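Local coordinates for lipoteichoic acid primase (Listeria monocytogenes, PDB 4UOP), which is a sulfatase-family, metal-dependent enzyme whose extracellular catalytic domain holds a magnesium ion, at residues Y370-Y375 against R422-Y427. Sequence-based numbering, arbitrary orientation.
Sequences YVPERY and RKLLQY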
ATOM      1  N   TYR B 370      -3.918 -10.213 -21.430  1.00 19.31           N
ATOM      2  CA  TYR B 370      -4.126  -8.913 -20.813  1.00 19.85           C
ATOM      3  C   TYR B 370      -3.500  -8.926 -19.434  1.00 18.85           C
ATOM      4  O   TYR B 370      -3.182  -9.982 -18.909  1.00 20.35           O
ATOM      5  CB  TYR B 370      -5.617  -8.559 -20.754  1.00 20.04           C
ATOM      6  CG  TYR B 370      -6.451  -9.518 -19.955  1.00 20.62           C
ATOM      7  CD1 TYR B 370      -6.933 -10.687 -20.532  1.00 21.20           C
ATOM      8  CD2 TYR B 370      -6.763  -9.260 -18.632  1.00 20.62           C
ATOM      9  CE1 TYR B 370      -7.677 -11.578 -19.808  1.00 21.80           C
ATOM     10  CE2 TYR B 370      -7.529 -10.154 -17.898  1.00 22.27           C
ATOM     11  CZ  TYR B 370      -7.984 -11.304 -18.500  1.00 23.06           C
ATOM     12  OH  TYR B 370      -8.747 -12.199 -17.793  1.00 24.93           O
ATOM     13  N   VAL B 371      -3.300  -7.748 -18.864  1.00 18.81           N
ATOM     14  CA  VAL B 371      -2.571  -7.620 -17.610  1.00 17.87           C
ATOM     15  C   VAL B 371      -3.378  -6.843 -16.580  1.00 18.15           C
ATOM     16  O   VAL B 371      -3.498  -5.611 -16.695  1.00 17.39           O
ATOM     17  CB  VAL B 371      -1.219  -6.899 -17.830  1.00 17.59           C
ATOM     18  CG1 VAL B 371      -0.424  -6.905 -16.550  1.00 17.21           C
ATOM     19  CG2 VAL B 371      -0.433  -7.563 -18.953  1.00 18.56           C
ATOM     20  N   PRO B 372      -3.935  -7.547 -15.568  1.00 18.49           N
ATOM     21  CA  PRO B 372      -4.576  -6.881 -14.439  1.00 17.97           C
ATOM     22  C   PRO B 372      -3.600  -6.016 -13.634  1.00 18.61           C
ATOM     23  O   PRO B 372      -2.438  -6.395 -13.476  1.00 17.56           O
ATOM     24  CB  PRO B 372      -5.078  -8.047 -13.587  1.00 19.12           C
ATOM     25  CG  PRO B 372      -5.243  -9.164 -14.553  1.00 19.05           C
ATOM     26  CD  PRO B 372      -4.090  -9.011 -15.488  1.00 19.12           C
ATOM     27  N   GLU B 373      -4.091  -4.890 -13.109  1.00 18.49           N
ATOM     28  CA  GLU B 373      -3.290  -3.999 -12.273  1.00 19.42           C
ATOM     29  C   GLU B 373      -4.018  -3.695 -10.983  1.00 21.35           C
ATOM     30  O   GLU B 373      -5.236  -3.783 -10.925  1.00 22.87           O
ATOM     31  CB  GLU B 373      -3.001  -2.707 -13.028  1.00 19.88           C
ATOM     32  CG  GLU B 373      -2.184  -2.913 -14.295  1.00 20.54           C
ATOM     33  CD  GLU B 373      -0.723  -3.218 -14.039  1.00 20.63           C
ATOM     34  OE1 GLU B 373      -0.246  -3.040 -12.904  1.00 22.06           O
ATOM     35  OE2 GLU B 373      -0.037  -3.637 -14.989  1.00 20.27           O
ATOM     36  N   ARG B 374      -3.268  -3.341  -9.943  1.00 23.27           N
ATOM     37  CA  ARG B 374      -3.869  -2.981  -8.667  1.00 23.66           C
ATOM     38  C   ARG B 374      -3.027  -1.964  -7.914  1.00 23.54           C
ATOM     39  O   ARG B 374      -1.970  -1.542  -8.389  1.00 21.15           O
ATOM     40  CB  ARG B 374      -4.072  -4.236  -7.808  1.00 25.97           C
ATOM     41  CG  ARG B 374      -2.792  -4.766  -7.172  1.00 28.16           C
ATOM     42  CD  ARG B 374      -2.901  -6.213  -6.699  1.00 29.72           C
ATOM     43  NE  ARG B 374      -4.158  -6.503  -6.005  1.00 30.10           N
ATOM     44  CZ  ARG B 374      -4.431  -7.663  -5.410  1.00 29.26           C
ATOM     45  NH1 ARG B 374      -3.534  -8.647  -5.372  1.00 26.75           N
ATOM     46  NH2 ARG B 374      -5.612  -7.829  -4.834  1.00 31.09           N
ATOM     47  N   TYR B 375      -3.531  -1.564  -6.749  1.00 22.37           N
ATOM     48  CA  TYR B 375      -2.830  -0.683  -5.810  1.00 22.93           C
ATOM     49  C   TYR B 375      -2.791   0.765  -6.250  1.00 24.05           C
ATOM     50  O   TYR B 375      -3.345   1.619  -5.578  1.00 23.91           O
ATOM     51  CB  TYR B 375      -1.433  -1.171  -5.498  1.00 23.52           C
ATOM     52  CG  TYR B 375      -0.793  -0.412  -4.368  1.00 24.05           C
ATOM     53  CD1 TYR B 375      -1.310  -0.492  -3.079  1.00 25.17           C
ATOM     54  CD2 TYR B 375       0.301   0.407  -4.593  1.00 24.42           C
ATOM     55  CE1 TYR B 375      -0.722   0.194  -2.033  1.00 25.32           C
ATOM     56  CE2 TYR B 375       0.899   1.100  -3.551  1.00 25.23           C
ATOM     57  CZ  TYR B 375       0.375   0.996  -2.284  1.00 24.99           C
ATOM     58  OH  TYR B 375       0.938   1.683  -1.243  1.00 27.10           O
ATOM     59  N   ARG B 422     -10.803  -9.104 -11.542  1.00 24.33           N
ATOM     60  CA  ARG B 422     -11.096  -9.069 -10.121  1.00 26.15           C
ATOM     61  C   ARG B 422     -11.059 -10.471  -9.517  1.00 24.84           C
ATOM     62  O   ARG B 422     -10.547 -10.656  -8.425  1.00 24.13           O
ATOM     63  CB  ARG B 422     -12.444  -8.382  -9.847  1.00 27.65           C
ATOM     64  CG  ARG B 422     -12.431  -6.891 -10.181  1.00 29.77           C
ATOM     65  CD  ARG B 422     -13.392  -6.095  -9.317  1.00 32.64           C
ATOM     66  NE  ARG B 422     -14.761  -6.582  -9.414  1.00 36.47           N
ATOM     67  CZ  ARG B 422     -15.818  -5.976  -8.869  1.00 41.08           C
ATOM     68  NH1 ARG B 422     -15.677  -4.842  -8.186  1.00 43.88           N
ATOM     69  NH2 ARG B 422     -17.028  -6.503  -9.022  1.00 40.93           N
ATOM     70  N   LYS B 423     -11.598 -11.451 -10.233  1.00 25.49           N
ATOM     71  CA  LYS B 423     -11.647 -12.819  -9.723  1.00 27.31           C
ATOM     72  C   LYS B 423     -10.237 -13.422  -9.630  1.00 26.70           C
ATOM     73  O   LYS B 423      -9.898 -14.097  -8.657  1.00 27.13           O
ATOM     74  CB  LYS B 423     -12.542 -13.682 -10.614  1.00 28.95           C
ATOM     75  CG  LYS B 423     -12.920 -15.009  -9.986  1.00 31.44           C
ATOM     76  CD  LYS B 423     -14.080 -15.649 -10.732  1.00 32.83           C
ATOM     77  CE  LYS B 423     -14.342 -17.066 -10.250  1.00 36.94           C
ATOM     78  NZ  LYS B 423     -15.417 -17.730 -11.054  1.00 38.56           N
ATOM     79  N   LEU B 424      -9.409 -13.144 -10.633  1.00 26.39           N
ATOM     80  CA  LEU B 424      -8.004 -13.571 -10.619  1.00 27.59           C
ATOM     81  C   LEU B 424      -7.227 -13.034  -9.426  1.00 27.12           C
ATOM     82  O   LEU B 424      -6.463 -13.771  -8.798  1.00 26.64           O
ATOM     83  CB  LEU B 424      -7.273 -13.122 -11.880  1.00 29.76           C
ATOM     84  CG  LEU B 424      -7.453 -13.931 -13.150  1.00 31.40           C
ATOM     85  CD1 LEU B 424      -6.600 -13.302 -14.236  1.00 33.28           C
ATOM     86  CD2 LEU B 424      -7.079 -15.391 -12.948  1.00 30.31           C
ATOM     87  N   LEU B 425      -7.418 -11.753  -9.117  1.00 26.72           N
ATOM     88  CA  LEU B 425      -6.767 -11.152  -7.956  1.00 26.56           C
ATOM     89  C   LEU B 425      -7.227 -11.810  -6.648  1.00 27.21           C
ATOM     90  O   LEU B 425      -6.409 -12.104  -5.774  1.00 24.47           O
ATOM     91  CB  LEU B 425      -7.019  -9.644  -7.906  1.00 26.38           C
ATOM     92  CG  LEU B 425      -6.450  -8.790  -9.037  1.00 27.87           C
ATOM     93  CD1 LEU B 425      -6.783  -7.330  -8.774  1.00 28.98           C
ATOM     94  CD2 LEU B 425      -4.948  -8.968  -9.210  1.00 28.36           C
ATOM     95  N   GLN B 426      -8.527 -12.069  -6.526  1.00 28.37           N
ATOM     96  CA  GLN B 426      -9.061 -12.784  -5.363  1.00 29.09           C
ATOM     97  C   GLN B 426      -8.433 -14.163  -5.208  1.00 27.17           C
ATOM     98  O   GLN B 426      -7.979 -14.538  -4.126  1.00 27.06           O
ATOM     99  CB  GLN B 426     -10.579 -12.946  -5.479  1.00 31.42           C
ATOM    100  CG  GLN B 426     -11.366 -11.665  -5.292  1.00 36.97           C
ATOM    101  CD  GLN B 426     -12.809 -11.786  -5.780  1.00 39.68           C
ATOM    102  OE1 GLN B 426     -13.384 -12.882  -5.810  1.00 42.21           O
ATOM    103  NE2 GLN B 426     -13.400 -10.656  -6.156  1.00 43.63           N
ATOM    104  N   TYR B 427      -8.437 -14.922  -6.295  1.00 27.63           N
ATOM    105  CA  TYR B 427      -7.864 -16.260  -6.302  1.00 27.68           C
ATOM    106  C   TYR B 427      -6.367 -16.255  -5.984  1.00 26.11           C
ATOM    107  O   TYR B 427      -5.905 -17.058  -5.190  1.00 25.21           O
ATOM    108  CB  TYR B 427      -8.109 -16.947  -7.638  1.00 30.26           C
ATOM    109  CG  TYR B 427      -9.426 -17.696  -7.707  1.00 33.14           C
ATOM    110  CD1 TYR B 427     -10.627 -17.075  -7.377  1.00 35.12           C
ATOM    111  CD2 TYR B 427      -9.465 -19.030  -8.116  1.00 36.82           C
ATOM    112  CE1 TYR B 427     -11.836 -17.764  -7.441  1.00 38.07           C
ATOM    113  CE2 TYR B 427     -10.668 -19.722  -8.193  1.00 38.71           C
ATOM    114  CZ  TYR B 427     -11.851 -19.087  -7.854  1.00 39.31           C
ATOM    115  OH  TYR B 427     -13.044 -19.784  -7.930  1.00 42.12           O
TER
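Leu-425 lies against one face of the Arg-374 guanidinium group, with Leu-425 CD2 3.9 Å above its plane and displaced toward the rim. The two side chains run past each other in opposite directions, which brings Arg-374 NH2 to 3.8 Å from Leu-425 CB and Arg-374 NE to 3.9 Å from Leu-425 CD1. Arg-374 NE forms a salt bridge with Glu-379, NH2 another with Asp-429, and NH1 donates to the carbonyl of Pro-121. With polar partners for all three nitrogens, the cost of burying the charge is probably offset and the group's rotation fixed.

The apolar contact is looser. Pro-372 faces both leucines, its CG 4.4 Å from Leu-424 CD1 and its CB 4.5 Å from Leu-425 CD2. Separately, Tyr-370 OH, hydrogen-bonded to the carbonyl of Lys-41, makes a van der Waals approach of 4.3 Å to Leu-424 CD1.

No hydrogen bond joins the two segments; the axes of strand 371-373 and helix 422-427 approach to 9.2 Å at a crossing angle of -72°. Pro-372 and Arg-374 point toward the helix and Glu-373 away, while the strand's backbone pairs with strand 381-383: helix-on-sheet packing against one face of an outermost strand of the five-stranded antiparallel sheet in this extracellular catalytic domain.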